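Local coordinates for protein RsfP (Uncultured bacterium, PDB 4GLJ) that catalyses the phosphorolysis of 5'-methylthioadenosine, releasing adenine and 5-methylthioribose 1-phosphate, and also binds the dye rhodamine B, at the interface of chains A and B. Numbering follows the deposited sequence. Chains: chain A/B, RsfP.

Contact 1: the interface of chains A and B. Residues chain A 116-117, 139-140; chain B 181-183.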
ATOM      1  N   GLN A 116      -1.358 -20.017   3.745  1.00 22.32           N
ATOM      2  CA  GLN A 116      -1.642 -18.920   2.825  1.00 20.21           C
ATOM      3  C   GLN A 116      -1.104 -17.661   3.438  1.00 20.23           C
ATOM      4  O   GLN A 116      -0.819 -17.607   4.654  1.00 20.91           O
ATOM      5  CB  GLN A 116      -3.170 -18.809   2.560  1.00 20.53           C
ATOM      6  CG  GLN A 116      -3.688 -19.796   1.463  1.00 22.01           C
ATOM      7  CD  GLN A 116      -2.989 -19.503   0.100  1.00 24.07           C
ATOM      8  OE1 GLN A 116      -2.690 -18.360  -0.181  1.00 22.92           O
ATOM      9  NE2 GLN A 116      -2.675 -20.547  -0.685  1.00 25.17           N
ATOM     10  N   MET A 117      -1.077 -16.601   2.638  1.00 21.30           N
ATOM     11  CA  MET A 117      -0.506 -15.317   3.090  0.50 21.42           C
ATOM     12  C   MET A 117      -1.212 -14.226   2.343  1.00 21.78           C
ATOM     13  O   MET A 117      -1.702 -14.450   1.192  1.00 23.00           O
ATOM     14  CB  MET A 117       0.956 -15.219   2.696  0.50 21.22           C
ATOM     15  CG  MET A 117       1.847 -16.159   3.443  0.50 20.70           C
ATOM     16  SD  MET A 117       3.503 -15.990   2.813  0.50 24.55           S
ATOM     17  CE  MET A 117       4.201 -14.791   3.931  0.50 23.84           C
ATOM     18  N   MET A 139       2.453 -17.061  -6.908  1.00 27.41           N
ATOM     19  CA  MET A 139       2.500 -17.200  -5.460  1.00 25.14           C
ATOM     20  C   MET A 139       1.195 -17.840  -5.002  1.00 24.34           C
ATOM     21  O   MET A 139       0.860 -17.722  -3.828  1.00 24.57           O
ATOM     22  CB  MET A 139       2.609 -15.825  -4.831  1.00 22.66           C
ATOM     23  CG  MET A 139       3.969 -15.166  -5.079  1.00 25.73           C
ATOM     24  SD  MET A 139       5.341 -16.109  -4.422  1.00 29.12           S
ATOM     25  CE  MET A 139       5.111 -16.174  -2.612  1.00 24.25           C
ATOM     26  N   ALA A 140       0.505 -18.568  -5.891  1.00 28.02           N
ATOM     27  CA  ALA A 140      -0.825 -19.162  -5.576  1.00 28.13           C
ATOM     28  C   ALA A 140      -0.736 -19.949  -4.256  1.00 29.24           C
ATOM     29  O   ALA A 140      -1.610 -19.810  -3.334  1.00 25.93           O
ATOM     30  CB  ALA A 140      -1.340 -20.074  -6.697  1.00 31.36           C
TER
ATOM     31  N   THR B 181      -1.598 -14.669  -4.285  1.00 24.25           N
ATOM     32  CA  THR B 181      -1.794 -15.912  -3.520  1.00 22.48           C
ATOM     33  C   THR B 181      -3.293 -16.303  -3.605  1.00 22.92           C
ATOM     34  O   THR B 181      -4.110 -15.442  -3.944  1.00 22.14           O
ATOM     35  CB  THR B 181      -1.422 -15.724  -2.009  1.00 22.35           C
ATOM     36  OG1 THR B 181      -2.437 -14.901  -1.404  1.00 19.31           O
ATOM     37  CG2 THR B 181      -0.021 -15.064  -1.803  1.00 20.95           C
ATOM     38  N   ARG B 182      -3.653 -17.550  -3.247  1.00 23.31           N
ATOM     39  CA  ARG B 182      -5.069 -17.933  -3.245  1.00 23.92           C
ATOM     40  C   ARG B 182      -5.838 -17.131  -2.274  1.00 23.91           C
ATOM     41  O   ARG B 182      -7.003 -16.806  -2.530  1.00 22.98           O
ATOM     42  CB  ARG B 182      -5.318 -19.424  -2.959  1.00 27.41           C
ATOM     43  CG  ARG B 182      -4.686 -20.297  -4.007  1.00 35.22           C
ATOM     44  CD  ARG B 182      -5.044 -21.738  -3.761  1.00 39.94           C
ATOM     45  NE  ARG B 182      -4.051 -22.647  -4.331  1.00 44.99           N
ATOM     46  CZ  ARG B 182      -3.957 -22.843  -5.642  1.00 50.16           C
ATOM     47  NH1 ARG B 182      -4.817 -22.230  -6.457  1.00 51.94           N
ATOM     48  NH2 ARG B 182      -3.069 -23.701  -6.148  1.00 57.79           N
ATOM     49  N   ALA B 183      -5.265 -16.845  -1.094  1.00 21.73           N
ATOM     50  CA  ALA B 183      -5.984 -16.031  -0.098  1.00 23.20           C
ATOM     51  C   ALA B 183      -6.227 -14.604  -0.594  1.00 22.15           C
ATOM     52  O   ALA B 183      -7.275 -14.015  -0.283  1.00 23.08           O
ATOM     53  CB  ALA B 183      -5.236 -15.987   1.273  1.00 24.38           C
TER
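B:Thr181, B:Arg182 and B:Ala183 dock by their polar groups on A:Gln116, A:Met117 and A:Ala140, making a helix-start-to-strand interface between like subunits that joins neighbours in what is probably the trimer typical of this enzyme family. The first turn of a helix has backbone N-H groups with no carbonyl of its own helix to bind, and chain A supplies acceptors for them. The N of B:Ala183 donates to the amide oxygen OE1 of A:Gln116 at 3.1 Å, coming from above the carbonyl plane. The N of B:Arg182 donates to A:Ala140 O at 3.0 Å, meeting a lone pair of that oxygen in the carbonyl plane. That same oxygen takes NE2 of A:Gln116 at 2.9 Å, which fixes which way round the amide sits; glutamine suits the place because it both donates and accepts. B:Thr181 has OG1 between its backbone N and carbonyl carbon (chi1 71°), whence the hydroxyl donates to A:Met117 O at 2.7 Å, nearly along the C=O axis. Small A:Ala140 lets its CB rest over one face of the B:Arg182 guanidinium, 4.0 Å from CZ. In the fold, strand 116-119 and the loop before helix 145-157 of chain A receive the start of helix 182-190 of chain B.

Contact 2: the interface of chains A and B. Residues chain A 137-139, 205, 209; chain B 178-180.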
ATOM      1  N   VAL A 137       6.486 -14.827 -11.143  1.00 22.86           N
ATOM      2  CA  VAL A 137       6.295 -16.175 -10.505  1.00 25.44           C
ATOM      3  C   VAL A 137       4.873 -16.269  -9.925  1.00 25.69           C
ATOM      4  O   VAL A 137       4.262 -15.266  -9.561  1.00 27.16           O
ATOM      5  CB  VAL A 137       7.357 -16.471  -9.432  1.00 24.94           C
ATOM      6  CG1 VAL A 137       8.738 -16.462 -10.067  1.00 23.96           C
ATOM      7  CG2 VAL A 137       7.313 -15.448  -8.284  1.00 24.66           C
ATOM      8  N   SER A 138       4.305 -17.443  -9.891  1.00 27.97           N
ATOM      9  CA  SER A 138       3.023 -17.641  -9.215  1.00 30.40           C
ATOM     10  C   SER A 138       3.234 -17.772  -7.701  1.00 29.26           C
ATOM     11  O   SER A 138       4.097 -18.488  -7.255  1.00 29.78           O
ATOM     12  CB  SER A 138       2.402 -18.915  -9.749  1.00 34.62           C
ATOM     13  OG  SER A 138       1.551 -19.471  -8.779  1.00 40.05           O
ATOM     14  N   MET A 139       2.453 -17.061  -6.908  1.00 27.41           N
ATOM     15  CA  MET A 139       2.500 -17.200  -5.460  1.00 25.14           C
ATOM     16  C   MET A 139       1.195 -17.840  -5.002  1.00 24.34           C
ATOM     17  O   MET A 139       0.860 -17.722  -3.828  1.00 24.57           O
ATOM     18  CB  MET A 139       2.609 -15.825  -4.831  1.00 22.66           C
ATOM     19  CG  MET A 139       3.969 -15.166  -5.079  1.00 25.73           C
ATOM     20  SD  MET A 139       5.341 -16.109  -4.422  1.00 29.12           S
ATOM     21  CE  MET A 139       5.111 -16.174  -2.612  1.00 24.25           C
ATOM     22  N   LYS A 205       7.903 -14.080  -1.265  1.00 20.58           N
ATOM     23  CA  LYS A 205       7.958 -13.766  -2.709  1.00 20.61           C
ATOM     24  C   LYS A 205       9.420 -13.941  -3.243  1.00 19.51           C
ATOM     25  O   LYS A 205       9.643 -14.462  -4.342  1.00 21.78           O
ATOM     26  CB  LYS A 205       7.481 -12.291  -2.931  1.00 20.82           C
ATOM     27  CG  LYS A 205       5.953 -12.159  -2.745  1.00 22.96           C
ATOM     28  CD  LYS A 205       5.543 -10.681  -2.920  1.00 22.58           C
ATOM     29  CE  LYS A 205       3.997 -10.697  -3.004  1.00 22.85           C
ATOM     30  NZ  LYS A 205       3.386  -9.307  -2.896  1.00 25.58           N
ATOM     31  N   GLU A 209      11.026 -16.433  -6.056  1.00 22.96           N
ATOM     32  CA  GLU A 209      11.783 -15.984  -7.237  1.00 24.59           C
ATOM     33  C   GLU A 209      13.171 -16.585  -7.284  1.00 22.64           C
ATOM     34  O   GLU A 209      13.765 -16.706  -8.386  1.00 25.17           O
ATOM     35  CB  GLU A 209      11.949 -14.460  -7.252  1.00 24.47           C
ATOM     36  CG  GLU A 209      10.618 -13.750  -7.530  1.00 24.21           C
ATOM     37  CD  GLU A 209      10.779 -12.253  -7.660  1.00 24.55           C
ATOM     38  OE1 GLU A 209      11.864 -11.738  -7.240  1.00 22.29           O
ATOM     39  OE2 GLU A 209       9.805 -11.588  -8.163  1.00 24.81           O
TER
ATOM     40  N   GLN B 178       4.444 -10.553  -8.912  1.00 20.97           N
ATOM     41  CA  GLN B 178       4.043 -11.973  -8.748  1.00 23.34           C
ATOM     42  C   GLN B 178       2.578 -12.100  -8.881  1.00 22.81           C
ATOM     43  O   GLN B 178       1.870 -11.140  -8.575  1.00 24.55           O
ATOM     44  CB  GLN B 178       4.525 -12.535  -7.382  1.00 22.81           C
ATOM     45  CG  GLN B 178       6.056 -12.415  -7.235  1.00 23.17           C
ATOM     46  CD  GLN B 178       6.443 -11.079  -6.577  1.00 23.04           C
ATOM     47  OE1 GLN B 178       5.553 -10.283  -6.181  1.00 24.78           O
ATOM     48  NE2 GLN B 178       7.721 -10.822  -6.455  1.00 22.76           N
ATOM     49  N   PHE B 179       2.089 -13.252  -9.335  1.00 21.86           N
ATOM     50  CA  PHE B 179       0.636 -13.456  -9.304  1.00 24.28           C
ATOM     51  C   PHE B 179       0.165 -13.687  -7.880  1.00 22.20           C
ATOM     52  O   PHE B 179       0.973 -13.925  -6.990  1.00 23.17           O
ATOM     53  CB  PHE B 179       0.207 -14.587 -10.258  1.00 26.67           C
ATOM     54  CG  PHE B 179       0.572 -14.323 -11.710  1.00 30.91           C
ATOM     55  CD1 PHE B 179       0.003 -13.238 -12.398  1.00 32.22           C
ATOM     56  CD2 PHE B 179       1.514 -15.123 -12.377  1.00 33.27           C
ATOM     57  CE1 PHE B 179       0.336 -12.997 -13.745  1.00 35.09           C
ATOM     58  CE2 PHE B 179       1.845 -14.886 -13.723  1.00 36.96           C
ATOM     59  CZ  PHE B 179       1.242 -13.843 -14.414  1.00 38.33           C
ATOM     60  N   SER B 180      -1.115 -13.498  -7.651  1.00 25.90           N
ATOM     61  CA  SER B 180      -1.733 -13.403  -6.323  1.00 23.27           C
ATOM     62  C   SER B 180      -1.679 -14.715  -5.616  1.00 27.54           C
ATOM     63  O   SER B 180      -1.779 -15.802  -6.274  1.00 23.73           O
ATOM     64  CB  SER B 180      -3.218 -13.045  -6.497  1.00 22.38           C
ATOM     65  OG  SER B 180      -3.292 -11.715  -6.994  1.00 26.92           O
TER
HETATM   66  O   HOH W   1       5.013  -7.907  -5.073  1.00 30.73           O
HETATM   67  O   HOH W   2       0.020 -17.187  -8.192  1.00 38.91           O
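Bent at chi2 (91°) and with CG beside the backbone N (chi1 -58°), B:Gln178 turns its amide towards helix 200-209 of chain A, where A:Lys205 runs out extended beyond CG and A:Glu209 extends its carboxylate to the amide. This is a phosphorylase-superfamily subunit contact, formed by a loop whose next residue, B:Phe179, lines the rhodamine B pocket. NE2 of B:Gln178 donates to the carboxylate oxygen OE2 of A:Glu209 at 2.8 Å, from above the carboxylate plane, and the two side chains cross at about a right angle. On the other branch, OE1 lies 3.3 Å from CD of A:Lys205 and shares a water with the ammonium NZ. The aliphatic stem runs alongside two apolar side chains of chain A: CG touches A:Val137 CG2 at 3.4 Å, and CB touches A:Met139 CG at 3.5 Å. Glutamine suits the place because its amide both donates and accepts while its methylenes pack. An alanine here is likely to deprive A:Glu209 of its amide partner and to bare the flanks of A:Val137 and A:Lys205. At the backbone of the same loop, B:Phe179 N donates to A:Val137 O at 3.0 Å. A second water joins A:Ser138 OG and A:Met139 N to B:Ser180 O, supplementing a weak bond from A:Met139 N to B:Phe179 O.

Contact 3: the interface of chains A and B. Residues chain A 118-121; chain B 122, 184, 187.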
ATOM      1  N   ILE A 118      -1.320 -13.051   2.964  1.00 22.63           N
ATOM      2  CA  ILE A 118      -1.861 -11.891   2.231  1.00 21.72           C
ATOM      3  C   ILE A 118      -0.829 -10.772   2.479  1.00 23.26           C
ATOM      4  O   ILE A 118      -0.489 -10.519   3.621  1.00 21.00           O
ATOM      5  CB  ILE A 118      -3.229 -11.477   2.807  1.00 21.55           C
ATOM      6  CG1 ILE A 118      -4.303 -12.622   2.554  1.00 20.37           C
ATOM      7  CG2 ILE A 118      -3.544 -10.088   2.221  1.00 21.55           C
ATOM      8  CD1 ILE A 118      -5.701 -12.413   3.106  1.00 24.90           C
ATOM      9  N   ASP A 119      -0.305 -10.166   1.400  1.00 21.12           N
ATOM     10  CA  ASP A 119       0.719  -9.155   1.522  1.00 22.46           C
ATOM     11  C   ASP A 119       0.103  -7.774   1.611  1.00 22.32           C
ATOM     12  O   ASP A 119      -0.311  -7.210   0.601  1.00 21.32           O
ATOM     13  CB  ASP A 119       1.675  -9.212   0.347  1.00 20.38           C
ATOM     14  CG  ASP A 119       2.873  -8.286   0.525  1.00 22.31           C
ATOM     15  OD1 ASP A 119       2.991  -7.618   1.572  1.00 22.27           O
ATOM     16  OD2 ASP A 119       3.717  -8.248  -0.408  1.00 25.60           O
ATOM     17  N   MET A 120      -0.006  -7.254   2.834  0.65 20.64           N
ATOM     18  CA  MET A 120      -0.450  -5.858   3.044  0.65 20.57           C
ATOM     19  C   MET A 120       0.693  -4.852   3.218  0.65 20.68           C
ATOM     20  O   MET A 120       0.424  -3.698   3.519  0.65 20.60           O
ATOM     21  CB  MET A 120      -1.306  -5.776   4.326  0.65 21.95           C
ATOM     22  CG  MET A 120      -2.578  -6.624   4.185  0.65 24.95           C
ATOM     23  SD  MET A 120      -3.610  -6.238   2.757  0.65 27.31           S
ATOM     24  CE  MET A 120      -3.967  -4.511   2.933  0.65 27.66           C
ATOM     25  N   THR A 121       1.936  -5.279   3.066  1.00 20.18           N
ATOM     26  CA  THR A 121       3.076  -4.378   3.219  1.00 20.61           C
ATOM     27  C   THR A 121       3.035  -3.332   2.111  1.00 22.36           C
ATOM     28  O   THR A 121       2.364  -3.548   1.103  1.00 23.43           O
ATOM     29  CB  THR A 121       4.452  -5.066   3.175  1.00 21.05           C
ATOM     30  OG1 THR A 121       4.764  -5.572   1.864  1.00 22.25           O
ATOM     31  CG2 THR A 121       4.534  -6.217   4.295  1.00 18.44           C
TER
ATOM     32  N   LYS B 122       0.997  -0.048  -4.791  1.00 20.16           N
ATOM     33  CA  LYS B 122       1.672   0.406  -3.565  1.00 24.22           C
ATOM     34  C   LYS B 122       2.710   1.450  -3.812  1.00 29.64           C
ATOM     35  O   LYS B 122       2.861   2.436  -3.034  1.00 29.31           O
ATOM     36  CB  LYS B 122       2.308  -0.823  -2.906  1.00 24.22           C
ATOM     37  CG  LYS B 122       1.261  -1.864  -2.428  1.00 24.81           C
ATOM     38  CD  LYS B 122       1.976  -3.152  -2.027  1.00 28.59           C
ATOM     39  CE  LYS B 122       0.960  -4.262  -1.618  1.00 29.02           C
ATOM     40  NZ  LYS B 122       1.596  -5.357  -0.845  1.00 30.83           N
ATOM     41  N   GLU B 184      -5.290 -14.052  -1.350  1.00 22.51           N
ATOM     42  CA  GLU B 184      -5.508 -12.728  -1.925  1.00 24.87           C
ATOM     43  C   GLU B 184      -6.606 -12.795  -2.969  1.00 22.27           C
ATOM     44  O   GLU B 184      -7.505 -11.938  -2.929  1.00 23.79           O
ATOM     45  CB  GLU B 184      -4.236 -12.134  -2.558  1.00 21.46           C
ATOM     46  CG  GLU B 184      -3.203 -11.684  -1.501  1.00 22.32           C
ATOM     47  CD  GLU B 184      -1.753 -11.575  -2.022  1.00 25.56           C
ATOM     48  OE1 GLU B 184      -1.425 -11.876  -3.258  1.00 23.55           O
ATOM     49  OE2 GLU B 184      -0.908 -11.105  -1.188  1.00 25.82           O
ATOM     50  N   TRP B 187      -9.817 -12.946  -1.254  1.00 24.62           N
ATOM     51  CA  TRP B 187     -10.137 -11.614  -0.709  1.00 26.33           C
ATOM     52  C   TRP B 187     -10.658 -10.630  -1.811  1.00 25.03           C
ATOM     53  O   TRP B 187     -11.658  -9.919  -1.603  1.00 26.85           O
ATOM     54  CB  TRP B 187      -8.858 -11.043  -0.014  1.00 27.81           C
ATOM     55  CG  TRP B 187      -8.944  -9.599   0.483  1.00 29.33           C
ATOM     56  CD1 TRP B 187     -10.011  -8.916   1.047  1.00 33.39           C
ATOM     57  CD2 TRP B 187      -7.822  -8.646   0.475  1.00 30.58           C
ATOM     58  NE1 TRP B 187      -9.638  -7.617   1.410  1.00 39.04           N
ATOM     59  CE2 TRP B 187      -8.311  -7.418   1.085  1.00 36.35           C
ATOM     60  CE3 TRP B 187      -6.474  -8.725   0.046  1.00 29.03           C
ATOM     61  CZ2 TRP B 187      -7.491  -6.289   1.232  1.00 40.60           C
ATOM     62  CZ3 TRP B 187      -5.637  -7.594   0.242  1.00 31.30           C
ATOM     63  CH2 TRP B 187      -6.145  -6.409   0.816  1.00 37.42           C
TER
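B:Lys122 and B:Glu184 bind the end of strand 116-119 of chain A from two points, and the polar part of this subunit interface is the tight one. The lysine runs extended beyond CG and drives its ammonium NZ into a turn, where it donates to A:Thr121 O at 2.8 Å and to A:Asp119 O at 3.0 Å. A long, flexible chain ending in an amine that can offer several N-H bonds suits this place, since two backbone carbonyls and a carboxylate must be reached at once. The carboxylate of A:Asp119, whose CG stands anti to the backbone N (chi1 -173°), adds a longer salt bridge, 3.6 Å from OD1 to NZ. OD1 is held within its own chain: the hydroxyl OG1 of A:Thr121 meets its syn lone pair at 2.7 Å, while A:Thr121 N approaches on the anti side. B:Glu184 uses the anti lone pair of OE2 to accept A:Asp119 N at 2.8 Å in a nearly straight bond (168° at H). A:Asp119 OD2 and B:Glu184 OE2 stand 5.5 Å apart, and the lysine beside A:Asp119 would probably offset part of any repulsion between them. The apolar flank is less directional, with van der Waals contact alone: A:Ile118 CG2 rests 3.8 Å from the indole carbon CZ3 of B:Trp187, and A:Met120 CE meets CH2 at 3.6 Å, though the SD-to-CH2 approach is doubtful. The site thus anchors the strand end and the following turn to the neighbouring subunit, which probably steadies the assembly.

The three contacts form one continuous seam between chains A and B. Centres of their C-alpha atoms lie about 9 Å apart for contacts 1 and 2, 10 Å for contacts 1 and 3, and 12 Å for contacts 2 and 3. Contacts 1 and 2 share A:Met139 and draw on the consecutive run B:178-183, while contacts 1 and 3 share strand 116-119 of chain A and helix 182-190 of chain B. Contact 1 therefore links the other two through shared elements, the three centres forming a compact triangle. Because B:Phe179 in contact 2 also lines a rhodamine B pocket, probably at or near the active site, subunit association may influence that site's shape.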